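Local coordinates for protein esterase E25 (Uncultured bacterium, PDB 4Q05) that probably hydrolyses carboxylic esters as a dimeric bacterial esterase of the hormone-sensitive lipase family, built on an alpha/beta hydrolase fold, at residues D250-N255 and G299-L304; E112-Y117 and V184-Q189; E89-M94 and G146-I151; G228-G233 and G290-F295; P126-K131 and A160-L165. All coordinates share one frame; numbering follows the deposited sequence.

Contact 1 (D250-N255 and G299-L304)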
# COMPACT_ATOMS: atom_id res chain seq x y z
N ASP A 250 15.18 1.02 6.87
CA ASP A 250 16.45 0.51 7.36
C ASP A 250 16.45 0.61 8.90
O ASP A 250 16.31 1.70 9.45
CB ASP A 250 17.60 1.33 6.79
CG ASP A 250 18.95 0.69 7.03
OD1 ASP A 250 19.34 0.56 8.20
OD2 ASP A 250 19.62 0.29 6.06
N GLY A 251 16.58 -0.52 9.58
CA GLY A 251 16.51 -0.55 11.03
C GLY A 251 15.09 -0.63 11.56
O GLY A 251 14.88 -0.68 12.77
N ILE A 252 14.10 -0.63 10.67
CA ILE A 252 12.70 -0.67 11.07
C ILE A 252 12.03 -2.01 10.75
O ILE A 252 11.05 -2.39 11.38
CB ILE A 252 11.91 0.52 10.46
CG1 ILE A 252 12.38 1.82 11.13
CG2 ILE A 252 10.40 0.34 10.63
CD1 ILE A 252 11.86 3.09 10.47
N ASP A 253 12.58 -2.72 9.78
CA ASP A 253 12.09 -4.05 9.47
C ASP A 253 12.80 -5.02 10.42
O ASP A 253 13.99 -5.23 10.31
CB ASP A 253 12.40 -4.39 8.01
CG ASP A 253 11.86 -5.74 7.59
OD1 ASP A 253 12.18 -6.76 8.26
OD2 ASP A 253 11.12 -5.79 6.60
N ARG A 254 12.06 -5.60 11.36
CA ARG A 254 12.68 -6.40 12.42
C ARG A 254 13.26 -7.71 11.89
O ARG A 254 14.02 -8.38 12.59
CB ARG A 254 11.67 -6.71 13.52
CG ARG A 254 10.59 -7.69 13.08
CD ARG A 254 9.36 -7.65 13.97
NE ARG A 254 8.47 -8.73 13.57
CZ ARG A 254 8.17 -9.78 14.32
NH1 ARG A 254 8.65 -9.87 15.55
NH2 ARG A 254 7.38 -10.73 13.83
N ASN A 255 12.90 -8.07 10.66
CA ASN A 255 13.34 -9.33 10.10
C ASN A 255 14.53 -9.21 9.16
O ASN A 255 15.55 -9.86 9.38
CB ASN A 255 12.17 -10.06 9.44
CG ASN A 255 11.00 -10.23 10.38
OD1 ASN A 255 9.85 -9.92 10.05
ND2 ASN A 255 11.29 -10.68 11.59
N GLY A 299 3.72 -4.42 4.33
CA GLY A 299 3.29 -3.65 5.48
C GLY A 299 4.16 -2.43 5.66
O GLY A 299 5.16 -2.28 4.96
N THR A 300 3.80 -1.57 6.61
CA THR A 300 4.46 -0.29 6.76
C THR A 300 5.93 -0.42 7.16
O THR A 300 6.71 0.48 6.90
CB THR A 300 3.74 0.57 7.80
OG1 THR A 300 3.59 -0.19 9.00
CG2 THR A 300 2.35 0.99 7.29
N ARG A 301 6.30 -1.52 7.80
CA ARG A 301 7.68 -1.66 8.27
C ARG A 301 8.52 -2.58 7.39
O ARG A 301 9.67 -2.89 7.70
CB ARG A 301 7.71 -2.17 9.72
CG ARG A 301 6.92 -1.26 10.66
CD ARG A 301 7.17 -1.58 12.13
NE ARG A 301 6.39 -0.67 12.97
CZ ARG A 301 6.62 -0.44 14.25
NH1 ARG A 301 7.63 -1.05 14.87
NH2 ARG A 301 5.85 0.41 14.92
N ASP A 302 7.96 -3.00 6.27
CA ASP A 302 8.63 -3.95 5.39
C ASP A 302 9.76 -3.26 4.64
O ASP A 302 9.54 -2.23 3.99
CB ASP A 302 7.62 -4.48 4.39
CG ASP A 302 8.08 -5.74 3.67
OD1 ASP A 302 9.29 -6.07 3.68
OD2 ASP A 302 7.20 -6.40 3.09
N LEU A 303 10.96 -3.83 4.71
CA LEU A 303 12.09 -3.35 3.93
C LEU A 303 11.78 -3.47 2.44
O LEU A 303 12.34 -2.73 1.63
CB LEU A 303 13.37 -4.14 4.24
CG LEU A 303 14.69 -3.47 3.89
CD1 LEU A 303 14.99 -2.37 4.91
CD2 LEU A 303 15.86 -4.48 3.82
N LEU A 304 10.90 -4.41 2.09
CA LEU A 304 10.51 -4.62 0.69
C LEU A 304 9.14 -4.01 0.36
O LEU A 304 8.53 -4.35 -0.66
CB LEU A 304 10.50 -6.10 0.32
CG LEU A 304 11.83 -6.84 0.56
CD1 LEU A 304 11.74 -8.26 0.02
CD2 LEU A 304 12.95 -6.08 -0.12
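Asp253 and Leu303 make the hydrogen bond that joins the two segments. The backbone N-H of Leu303 reaches Asp253 OD2 at 2.7 Å, nearly straight (169° at the hydrogen), on the anti side of the carboxylate and close to its plane. Asp253 holds CG anti to its own nitrogen (chi1 -178°), which lays the acid against the 301-303 backbone; its CB sits 3.1 Å from Arg301 O and its OD2 3.3 Å from Asp302 CA. Beside it, Ile252 CG2 rests on the stem of Arg301, 3.8 Å from Arg301 CB, the two side chains crossing at about a right angle. Leu303 CD1 closes the other end, 3.9 Å from Asp250 N.

A second shell fixes these groups. Asp253 OD1 turns back to accept Asn255 N at 2.8 Å in an Asx turn and also takes Leu256 N, while OD2 has His332 N as a further donor: four backbone N-H groups grip this buried carboxylate. The extended chain of Arg301 carries its guanidinium to the second subunit, where it meets Asp244 in a salt bridge and Trp37 in a cation-pi contact. Asp302 forms its own Asx turn, Leu304 N approaching OD1 from above the carboxylate plane, and its OD2 bonds Thr298 and Thr234. Asn249 ND2 spans Thr300 O and Asp302 O across the type I turn 299-302.

Asp302 follows strand 294-299 and touches His332, a placement consistent with the acid and histidine of the Ser-His-Asp triad of alpha/beta hydrolases.

Contact 2 (E112-Y117 and V184-Q189)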
# COMPACT_ATOMS: atom_id res chain seq x y z
N GLU A 112 9.87 -35.09 -10.77
CA GLU A 112 10.89 -34.95 -11.80
C GLU A 112 12.22 -34.53 -11.19
O GLU A 112 12.89 -33.63 -11.69
CB GLU A 112 10.44 -33.93 -12.85
CG GLU A 112 9.19 -34.39 -13.57
CD GLU A 112 9.45 -35.67 -14.36
OE1 GLU A 112 10.48 -35.70 -15.07
OE2 GLU A 112 8.66 -36.63 -14.26
N GLY A 113 12.59 -35.17 -10.09
CA GLY A 113 13.87 -34.93 -9.47
C GLY A 113 13.88 -33.72 -8.55
O GLY A 113 14.87 -33.46 -7.87
N VAL A 114 12.78 -32.96 -8.52
CA VAL A 114 12.69 -31.76 -7.67
C VAL A 114 12.06 -32.08 -6.31
O VAL A 114 10.98 -32.68 -6.24
CB VAL A 114 11.88 -30.60 -8.33
CG1 VAL A 114 11.86 -29.36 -7.41
CG2 VAL A 114 12.46 -30.24 -9.70
N SER A 115 12.73 -31.67 -5.25
CA SER A 115 12.20 -31.81 -3.89
C SER A 115 10.93 -30.96 -3.74
O SER A 115 10.92 -29.77 -4.06
CB SER A 115 13.25 -31.34 -2.89
OG SER A 115 12.79 -31.53 -1.56
N VAL A 116 9.84 -31.58 -3.27
CA VAL A 116 8.61 -30.84 -3.00
C VAL A 116 7.97 -31.25 -1.68
O VAL A 116 8.29 -32.31 -1.15
CB VAL A 116 7.56 -31.03 -4.12
CG1 VAL A 116 8.12 -30.57 -5.46
CG2 VAL A 116 7.10 -32.50 -4.18
N TYR A 117 7.07 -30.43 -1.17
CA TYR A 117 6.30 -30.80 -0.00
C TYR A 117 4.84 -30.64 -0.32
O TYR A 117 4.40 -29.56 -0.74
CB TYR A 117 6.69 -29.95 1.21
CG TYR A 117 8.06 -30.29 1.71
CD1 TYR A 117 8.25 -31.33 2.61
CD2 TYR A 117 9.17 -29.61 1.25
CE1 TYR A 117 9.52 -31.67 3.05
CE2 TYR A 117 10.44 -29.94 1.69
CZ TYR A 117 10.60 -30.96 2.58
OH TYR A 117 11.87 -31.28 3.01
N VAL A 184 11.64 -24.81 -10.41
CA VAL A 184 10.27 -24.34 -10.42
C VAL A 184 9.62 -24.63 -11.77
O VAL A 184 8.52 -25.15 -11.85
CB VAL A 184 10.15 -22.86 -10.03
CG1 VAL A 184 8.72 -22.40 -10.18
CG2 VAL A 184 10.62 -22.68 -8.59
N PHE A 185 10.34 -24.33 -12.85
CA PHE A 185 9.82 -24.61 -14.18
C PHE A 185 9.52 -26.10 -14.36
O PHE A 185 8.47 -26.48 -14.90
CB PHE A 185 10.80 -24.13 -15.24
CG PHE A 185 10.35 -24.40 -16.64
CD1 PHE A 185 9.34 -23.65 -17.22
CD2 PHE A 185 10.94 -25.40 -17.39
CE1 PHE A 185 8.93 -23.90 -18.51
CE2 PHE A 185 10.54 -25.66 -18.69
CZ PHE A 185 9.53 -24.90 -19.25
N THR A 186 10.43 -26.95 -13.89
CA THR A 186 10.27 -28.40 -14.02
C THR A 186 8.99 -28.88 -13.37
O THR A 186 8.22 -29.62 -13.96
CB THR A 186 11.47 -29.14 -13.39
OG1 THR A 186 12.64 -28.91 -14.17
CG2 THR A 186 11.22 -30.63 -13.32
N VAL A 187 8.75 -28.43 -12.14
CA VAL A 187 7.55 -28.84 -11.44
C VAL A 187 6.31 -28.29 -12.13
O VAL A 187 5.32 -29.00 -12.31
CB VAL A 187 7.58 -28.39 -9.96
CG1 VAL A 187 6.21 -28.60 -9.32
CG2 VAL A 187 8.64 -29.15 -9.21
N TYR A 188 6.37 -27.03 -12.53
CA TYR A 188 5.23 -26.43 -13.22
C TYR A 188 4.87 -27.19 -14.51
O TYR A 188 3.71 -27.51 -14.75
CB TYR A 188 5.49 -24.96 -13.53
CG TYR A 188 4.29 -24.25 -14.10
CD1 TYR A 188 3.23 -23.87 -13.27
CD2 TYR A 188 4.20 -23.96 -15.45
CE1 TYR A 188 2.13 -23.22 -13.78
CE2 TYR A 188 3.10 -23.30 -15.97
CZ TYR A 188 2.07 -22.93 -15.12
OH TYR A 188 0.96 -22.28 -15.62
N GLN A 189 5.88 -27.47 -15.34
CA GLN A 189 5.62 -28.21 -16.58
C GLN A 189 4.98 -29.55 -16.29
O GLN A 189 4.03 -29.94 -16.96
CB GLN A 189 6.92 -28.42 -17.37
CG GLN A 189 7.33 -27.21 -18.18
CD GLN A 189 7.57 -27.53 -19.66
OE1 GLN A 189 8.47 -28.32 -20.00
NE2 GLN A 189 6.76 -26.93 -20.54
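Val114 and Val187 form the apolar centre of this strand-on-helix packing. Val187 presents a single methyl, CG2, which stands beside the backbone N with CG1 anti to it (chi1 170°); that CG2 lies 3.7 Å from Val114 CB and equally close to Val114 CG1. The same methyl also reaches Val116 CG1, two residues along the strand, at 4.0 Å, bridging two valines on one face of strand 114-120. Ile167 of the adjacent strand touches both Val114 and Val187 and extends the apolar surface.

Thr186 adds its carbon side. Its CG2 packs against Val114 CG2 at 3.8 Å and presses more closely on Glu112, 3.4 Å from Glu112 CB, while the hydroxyl is spent inside the helix on Asp182 O. Glu112 takes part with CB and its backbone: the chain is bent at chi2, and the carboxylate leads away from the helix at the exposed end of the contact.

Backbone polar groups are paired within the sheet or within the helix rather than across the contact. Val116 pairs with Gly109 of strand 105-111, Ser115 with Asp168 of strand 164-168, and Tyr188 N returns to Val184 O. The axes of the segments 114-117 and 184-189 approach to 9.2 Å, at 67° to each other.

Methyl against methyl, with no polar bond between the two segments, implies cohesion by van der Waals packing and burial of carbon surface, with shape rather than directed bonds setting the spacing of helix 179-194 from the sheet.

Contact 3 (E89-M94 and G146-I151)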
# COMPACT_ATOMS: atom_id res chain seq x y z
N GLU A 89 17.96 -22.00 11.59
CA GLU A 89 17.82 -22.71 12.85
C GLU A 89 16.40 -22.59 13.39
O GLU A 89 15.86 -21.49 13.46
CB GLU A 89 18.83 -22.16 13.85
CG GLU A 89 19.15 -23.07 15.01
CD GLU A 89 20.43 -22.65 15.70
OE1 GLU A 89 21.52 -22.93 15.15
OE2 GLU A 89 20.35 -22.02 16.78
N GLY A 90 15.80 -23.72 13.75
CA GLY A 90 14.50 -23.72 14.39
C GLY A 90 13.31 -23.64 13.45
O GLY A 90 12.16 -23.76 13.88
N LYS A 91 13.57 -23.43 12.17
CA LYS A 91 12.50 -23.27 11.20
C LYS A 91 11.72 -24.57 11.04
O LYS A 91 10.49 -24.56 11.01
CB LYS A 91 13.05 -22.84 9.85
CG LYS A 91 13.73 -21.49 9.85
CD LYS A 91 12.73 -20.39 9.66
CE LYS A 91 13.44 -19.09 9.33
NZ LYS A 91 14.48 -18.78 10.34
N VAL A 92 12.43 -25.68 10.95
CA VAL A 92 11.75 -26.96 10.79
C VAL A 92 10.86 -27.21 12.00
O VAL A 92 9.70 -27.59 11.86
CB VAL A 92 12.73 -28.12 10.59
CG1 VAL A 92 11.98 -29.45 10.60
CG2 VAL A 92 13.51 -27.95 9.28
N ASP A 93 11.41 -26.97 13.19
CA ASP A 93 10.65 -27.15 14.43
C ASP A 93 9.38 -26.31 14.43
O ASP A 93 8.30 -26.82 14.75
CB ASP A 93 11.51 -26.83 15.65
CG ASP A 93 12.62 -27.84 15.85
OD1 ASP A 93 12.44 -29.01 15.44
OD2 ASP A 93 13.67 -27.47 16.42
N MET A 94 9.48 -25.04 14.07
CA MET A 94 8.30 -24.20 14.00
C MET A 94 7.28 -24.78 13.02
O MET A 94 6.08 -24.83 13.29
CB MET A 94 8.65 -22.76 13.60
CG MET A 94 9.56 -22.05 14.60
SD MET A 94 10.19 -20.45 14.04
CE MET A 94 11.48 -20.16 15.25
N GLY A 146 14.61 -27.18 2.23
CA GLY A 146 14.00 -28.31 2.90
C GLY A 146 12.72 -27.95 3.62
O GLY A 146 11.97 -27.05 3.20
N GLU A 147 12.46 -28.65 4.71
CA GLU A 147 11.19 -28.55 5.38
C GLU A 147 11.04 -27.17 6.03
O GLU A 147 9.94 -26.73 6.32
CB GLU A 147 11.06 -29.66 6.42
CG GLU A 147 9.65 -29.89 6.89
CD GLU A 147 9.55 -31.05 7.85
OE1 GLU A 147 8.50 -31.17 8.52
OE2 GLU A 147 10.52 -31.83 7.93
N ALA A 148 12.17 -26.48 6.21
CA ALA A 148 12.14 -25.15 6.79
C ALA A 148 11.28 -24.22 5.95
O ALA A 148 10.68 -23.27 6.46
CB ALA A 148 13.55 -24.60 6.94
N GLY A 149 11.20 -24.50 4.65
CA GLY A 149 10.47 -23.65 3.73
C GLY A 149 8.97 -23.84 3.74
O GLY A 149 8.24 -23.12 3.05
N THR A 150 8.48 -24.80 4.53
CA THR A 150 7.05 -25.11 4.53
C THR A 150 6.20 -24.22 5.44
O THR A 150 4.97 -24.27 5.37
CB THR A 150 6.78 -26.58 4.90
OG1 THR A 150 7.33 -26.86 6.20
CG2 THR A 150 7.40 -27.52 3.86
N ILE A 151 6.82 -23.40 6.28
CA ILE A 151 6.02 -22.56 7.19
C ILE A 151 4.96 -21.74 6.46
O ILE A 151 3.77 -21.85 6.74
CB ILE A 151 6.90 -21.65 8.06
CG1 ILE A 151 7.82 -22.50 8.93
CG2 ILE A 151 6.03 -20.75 8.94
CD1 ILE A 151 8.85 -21.70 9.70
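Lys91 and Val92 meet Ala148 in a close, largely apolar surface contact, where the first turn of helix 91-102 lies against the loop that leads into helix 151-160. It is tightest at Lys91 CB and Ala148 CB, 3.4 Å apart, shorter than usual for two carbons. Lys91 then bends at chi2 and chi4, carrying its amine back to Leu87 O and leaving the aliphatic part beside Ile151, whose chain it crosses at about a right angle. Ile151 pushes CD1 into the helix surface, 3.5 Å from Lys91 O and 4.0 Å from Met94 CB.

Val92 straddles the other end. Its CG2 faces the backbone at Ala148 N, 3.7 Å away, and its CG1, anti to the backbone N (chi1 173°), touches the extended Glu147 at OE2, 3.9 Å. That carboxylate is held by Arg96, one turn along the helix, in a salt bridge.

The loop is braced from within: Glu147 O accepts both Thr150 N and, in the carbonyl plane, Thr150 OG1, at 2.6 Å from the hydroxyl oxygen. Behind it Tyr117 of strand 114-120 packs on Glu147 and Thr150, so the 147-149 turn is wedged between helix 91-102 and the sheet.

Contact 4 (G228-G233 and G290-F295)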
# COMPACT_ATOMS: atom_id res chain seq x y z
N GLY A 228 -3.73 -19.58 -12.90
CA GLY A 228 -4.95 -18.79 -12.79
C GLY A 228 -4.78 -17.57 -11.89
O GLY A 228 -5.55 -16.61 -12.00
N ALA A 229 -3.79 -17.60 -11.01
CA ALA A 229 -3.57 -16.49 -10.08
C ALA A 229 -2.15 -16.54 -9.52
O ALA A 229 -1.56 -17.62 -9.43
CB ALA A 229 -4.57 -16.55 -8.94
N LEU A 230 -1.62 -15.39 -9.13
CA LEU A 230 -0.31 -15.36 -8.48
C LEU A 230 -0.46 -14.76 -7.11
O LEU A 230 -1.31 -13.90 -6.89
CB LEU A 230 0.66 -14.48 -9.26
CG LEU A 230 0.91 -14.82 -10.72
CD1 LEU A 230 2.01 -13.90 -11.24
CD2 LEU A 230 1.30 -16.29 -10.87
N PHE A 231 0.37 -15.23 -6.18
CA PHE A 231 0.50 -14.63 -4.87
C PHE A 231 1.92 -14.10 -4.72
O PHE A 231 2.88 -14.87 -4.85
CB PHE A 231 0.22 -15.68 -3.79
CG PHE A 231 0.50 -15.20 -2.41
CD1 PHE A 231 -0.38 -14.32 -1.79
CD2 PHE A 231 1.64 -15.61 -1.73
CE1 PHE A 231 -0.13 -13.87 -0.50
CE2 PHE A 231 1.89 -15.17 -0.45
CZ PHE A 231 1.01 -14.30 0.17
N LEU A 232 2.06 -12.80 -4.48
CA LEU A 232 3.38 -12.21 -4.25
C LEU A 232 3.41 -11.49 -2.91
O LEU A 232 3.00 -10.32 -2.79
CB LEU A 232 3.73 -11.23 -5.36
CG LEU A 232 3.70 -11.78 -6.79
CD1 LEU A 232 4.00 -10.66 -7.76
CD2 LEU A 232 4.71 -12.92 -6.95
N GLY A 233 3.87 -12.17 -1.88
CA GLY A 233 4.02 -11.60 -0.58
C GLY A 233 5.42 -11.07 -0.48
O GLY A 233 6.31 -11.77 -0.84
N GLY A 290 0.49 -9.40 -19.47
CA GLY A 290 0.08 -10.78 -19.59
C GLY A 290 0.04 -11.54 -18.28
O GLY A 290 -0.38 -12.69 -18.24
N PHE A 291 0.48 -10.91 -17.19
CA PHE A 291 0.45 -11.60 -15.90
C PHE A 291 -0.97 -11.99 -15.51
O PHE A 291 -1.92 -11.27 -15.78
CB PHE A 291 1.12 -10.77 -14.79
CG PHE A 291 2.58 -11.11 -14.57
CD1 PHE A 291 3.48 -11.10 -15.63
CD2 PHE A 291 3.04 -11.45 -13.31
CE1 PHE A 291 4.81 -11.42 -15.43
CE2 PHE A 291 4.37 -11.76 -13.10
CZ PHE A 291 5.26 -11.75 -14.16
N PRO A 292 -1.11 -13.15 -14.86
CA PRO A 292 -2.39 -13.57 -14.27
C PRO A 292 -2.77 -12.58 -13.17
O PRO A 292 -1.91 -11.81 -12.74
CB PRO A 292 -2.05 -14.92 -13.63
CG PRO A 292 -0.71 -15.31 -14.12
CD PRO A 292 -0.00 -14.03 -14.47
N PRO A 293 -4.02 -12.62 -12.69
CA PRO A 293 -4.38 -11.79 -11.54
C PRO A 293 -3.43 -12.04 -10.40
O PRO A 293 -3.14 -13.20 -10.09
CB PRO A 293 -5.79 -12.28 -11.18
CG PRO A 293 -6.35 -12.73 -12.51
CD PRO A 293 -5.18 -13.34 -13.24
N THR A 294 -2.97 -10.97 -9.76
CA THR A 294 -1.93 -11.07 -8.74
C THR A 294 -2.38 -10.43 -7.42
O THR A 294 -3.00 -9.36 -7.40
CB THR A 294 -0.64 -10.42 -9.26
OG1 THR A 294 -0.19 -11.13 -10.42
CG2 THR A 294 0.48 -10.43 -8.20
N PHE A 295 -2.04 -11.10 -6.33
CA PHE A 295 -2.39 -10.69 -4.98
C PHE A 295 -1.07 -10.36 -4.31
O PHE A 295 -0.16 -11.20 -4.29
CB PHE A 295 -3.10 -11.86 -4.29
CG PHE A 295 -3.58 -11.58 -2.88
CD1 PHE A 295 -2.68 -11.50 -1.82
CD2 PHE A 295 -4.93 -11.50 -2.60
CE1 PHE A 295 -3.14 -11.29 -0.52
CE2 PHE A 295 -5.39 -11.30 -1.31
CZ PHE A 295 -4.49 -11.19 -0.27
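Leu230 is held through both its N-H and its C=O: Leu230 N gives its hydrogen to Pro293 O (2.8 Å), and Leu230 O accepts from Phe295 N. Leu232 N then meets Phe295 O at 2.7 Å, nearly straight at 175°. Phe295 thus bonds the residues flanking Phe231, the pattern of a parallel pair.

The side chains are just as close here. Leu230 CD1 touches Phe291 CD2 at 3.4 Å and lies beside Thr294 OG1, while Leu230 CG rests on Pro292 CG at 3.8 Å. In Thr294, OG1 lies beside the backbone N and CG2 anti to it (chi1 -62°), which turns the hydroxyl to Pro292 O and the methyl to Leu232 CD1, 3.6 Å from CG2. With an alanine here, Pro292 O would probably lose its hydroxyl donor and a gap would open beside Leu230 and Leu232. On the other face Phe231 and Phe295 meet obliquely, CD1 to CD1 at 3.6 Å, their planes 33° apart.

The beginning is looser. At Gly228 and Ala229 no N-H...O bond links the two segments; Pro293 CD stands 3.5 Å from Gly228 O, and Ala229 CA makes a CA-H...O contact with Pro293 O. Pro293 is partly exposed.

Two prolines have no N-H to offer, so regular pairing can begin only at Pro293 O; from there strands 229-235 and 294-299 run as parallel neighbours in the sheet, their contact buried.

Contact 5 (P126-K131 and A160-L165)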
# COMPACT_ATOMS: atom_id res chain seq x y z
N PRO A 126 -14.77 -25.83 -0.74
CA PRO A 126 -15.47 -26.59 -1.78
C PRO A 126 -15.02 -26.22 -3.19
O PRO A 126 -14.67 -27.11 -3.97
CB PRO A 126 -16.94 -26.20 -1.56
CG PRO A 126 -17.02 -25.95 -0.07
CD PRO A 126 -15.68 -25.35 0.31
N ASP A 127 -15.02 -24.94 -3.52
CA ASP A 127 -14.66 -24.54 -4.87
C ASP A 127 -13.15 -24.52 -5.12
O ASP A 127 -12.72 -24.16 -6.20
CB ASP A 127 -15.28 -23.18 -5.24
CG ASP A 127 -16.80 -23.23 -5.33
OD1 ASP A 127 -17.36 -24.28 -5.72
OD2 ASP A 127 -17.44 -22.21 -5.01
N LEU A 128 -12.36 -24.89 -4.11
CA LEU A 128 -10.91 -25.01 -4.27
C LEU A 128 -10.46 -26.47 -4.25
O LEU A 128 -9.26 -26.77 -4.28
CB LEU A 128 -10.17 -24.21 -3.20
CG LEU A 128 -10.42 -22.71 -3.23
CD1 LEU A 128 -9.52 -22.00 -2.22
CD2 LEU A 128 -10.18 -22.17 -4.64
N GLU A 129 -11.44 -27.36 -4.20
CA GLU A 129 -11.18 -28.79 -4.12
C GLU A 129 -10.39 -29.34 -5.31
O GLU A 129 -9.58 -30.25 -5.15
CB GLU A 129 -12.50 -29.55 -3.92
CG GLU A 129 -12.36 -31.05 -3.88
CD GLU A 129 -11.51 -31.52 -2.72
OE1 GLU A 129 -11.50 -30.84 -1.68
OE2 GLU A 129 -10.87 -32.58 -2.86
N ASP A 130 -10.61 -28.81 -6.51
CA ASP A 130 -9.84 -29.25 -7.67
C ASP A 130 -8.75 -28.24 -8.04
O ASP A 130 -8.25 -28.22 -9.17
CB ASP A 130 -10.74 -29.47 -8.89
CG ASP A 130 -11.35 -28.18 -9.41
OD1 ASP A 130 -11.41 -27.19 -8.64
OD2 ASP A 130 -11.79 -28.16 -10.57
N LYS A 131 -8.39 -27.39 -7.09
CA LYS A 131 -7.42 -26.34 -7.36
C LYS A 131 -6.11 -26.66 -6.64
O LYS A 131 -6.07 -27.50 -5.74
CB LYS A 131 -7.97 -24.98 -6.89
CG LYS A 131 -9.35 -24.63 -7.45
CD LYS A 131 -9.40 -24.74 -8.96
CE LYS A 131 -10.65 -24.06 -9.53
NZ LYS A 131 -11.88 -24.51 -8.83
N ALA A 160 -6.01 -20.13 3.64
CA ALA A 160 -6.66 -19.96 2.35
C ALA A 160 -7.48 -21.20 1.97
O ALA A 160 -8.19 -21.20 0.97
CB ALA A 160 -5.64 -19.62 1.25
N LYS A 161 -7.38 -22.25 2.79
CA LYS A 161 -8.17 -23.47 2.61
C LYS A 161 -7.98 -24.09 1.24
O LYS A 161 -8.94 -24.30 0.49
CB LYS A 161 -9.65 -23.18 2.87
CG LYS A 161 -9.91 -22.60 4.26
CD LYS A 161 -11.38 -22.27 4.44
CE LYS A 161 -11.63 -21.60 5.79
NZ LYS A 161 -13.05 -21.16 5.92
N VAL A 162 -6.73 -24.39 0.92
CA VAL A 162 -6.39 -24.89 -0.39
C VAL A 162 -5.19 -25.81 -0.20
O VAL A 162 -4.39 -25.59 0.70
CB VAL A 162 -6.01 -23.73 -1.33
CG1 VAL A 162 -4.72 -23.07 -0.84
CG2 VAL A 162 -5.87 -24.22 -2.76
N ARG A 163 -5.09 -26.85 -1.02
CA ARG A 163 -3.89 -27.69 -0.99
C ARG A 163 -2.74 -26.89 -1.55
O ARG A 163 -2.89 -26.16 -2.52
CB ARG A 163 -4.08 -28.94 -1.85
CG ARG A 163 -5.11 -29.90 -1.31
CD ARG A 163 -5.19 -31.16 -2.17
NE ARG A 163 -6.25 -32.03 -1.70
CZ ARG A 163 -7.53 -31.90 -2.04
NH1 ARG A 163 -7.91 -30.94 -2.88
NH2 ARG A 163 -8.43 -32.74 -1.55
N VAL A 164 -1.58 -27.06 -0.93
CA VAL A 164 -0.37 -26.41 -1.36
C VAL A 164 0.68 -27.44 -1.73
O VAL A 164 0.82 -28.47 -1.07
CB VAL A 164 0.20 -25.52 -0.25
CG1 VAL A 164 1.50 -24.89 -0.71
CG2 VAL A 164 -0.82 -24.45 0.14
N LEU A 165 1.40 -27.16 -2.81
CA LEU A 165 2.57 -27.93 -3.18
C LEU A 165 3.75 -26.97 -3.08
O LEU A 165 3.88 -26.04 -3.88
CB LEU A 165 2.42 -28.46 -4.60
CG LEU A 165 3.63 -29.20 -5.18
CD1 LEU A 165 3.89 -30.48 -4.40
CD2 LEU A 165 3.41 -29.52 -6.65
O HOH W 1 -7.10 -27.73 -3.21
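Glu129 and Arg163 are joined by a salt bridge at the edge of the guanidinium. Arg163 NH2 reaches Glu129 OE2 at 2.8 Å (159° at the hydrogen), on the syn side of the carboxylate but 30° out of its plane. The two flat groups stand nearly perpendicular, so this one oxygen does the work; NH1 adds only a weak bond to it and another weak one to Glu129 O at 2.9 Å. The carboxylate gets there by folding back, CG anti to the backbone N (chi1 177°) and the chain bent at chi2.

Just inside, a water links the segments: it donates to Leu128 O at 2.6 Å and Lys131 O at 2.7 Å and accepts from Arg163 N. With a leucine in place of Arg163, Glu129 would probably be left without its charged mate and the 128-131 turn held less firmly at its outer edge. Lys131 sends its amine the other way, closing the loop on Asp127 O and Asp130 OD1.

Packing rests on Leu128, whose CD1 packs against the carbonyls of the chain leaving the helix, 3.5 Å from Ala160 O, and lies 4.0 Å from Val162 CB. Leu355 and Leu356 of helix 342-358 cover the same leucine.

The contact thus ties the turn before strand 132-136 to the exit of helix 151-160, where the crossover from strand 132-136 through that helix to strand 164-168 begins its two parallel strands, with helix 342-358 alongside.

How the contacts relate
Contacts 2, 4 and 5 all reach the one central sheet. Contacts 2 and 5 touch, Val116 CB lying 3.7 Å from Leu165 CD1 on neighbouring strands, and contact 2 meets contact 3 through Tyr117, whose OH packs 3.2 Å from Glu147 N. Contacts 1 and 4, centres 23 Å apart, take the two ends of strand 294-299. Contact 1 holds the likely triad acid loop at the dimer interface, while in contact 4 Phe231 touches the presumed nucleophile elbow around Ser206. The side chain of Asp302 is about 12 Å from a bound sodium ion, and that of Phe295 about 10 Å from one, not necessarily the same. Contacts 2 and 5 lie across the chain's centre from contact 1, their centres 32 and 31 Å from its own.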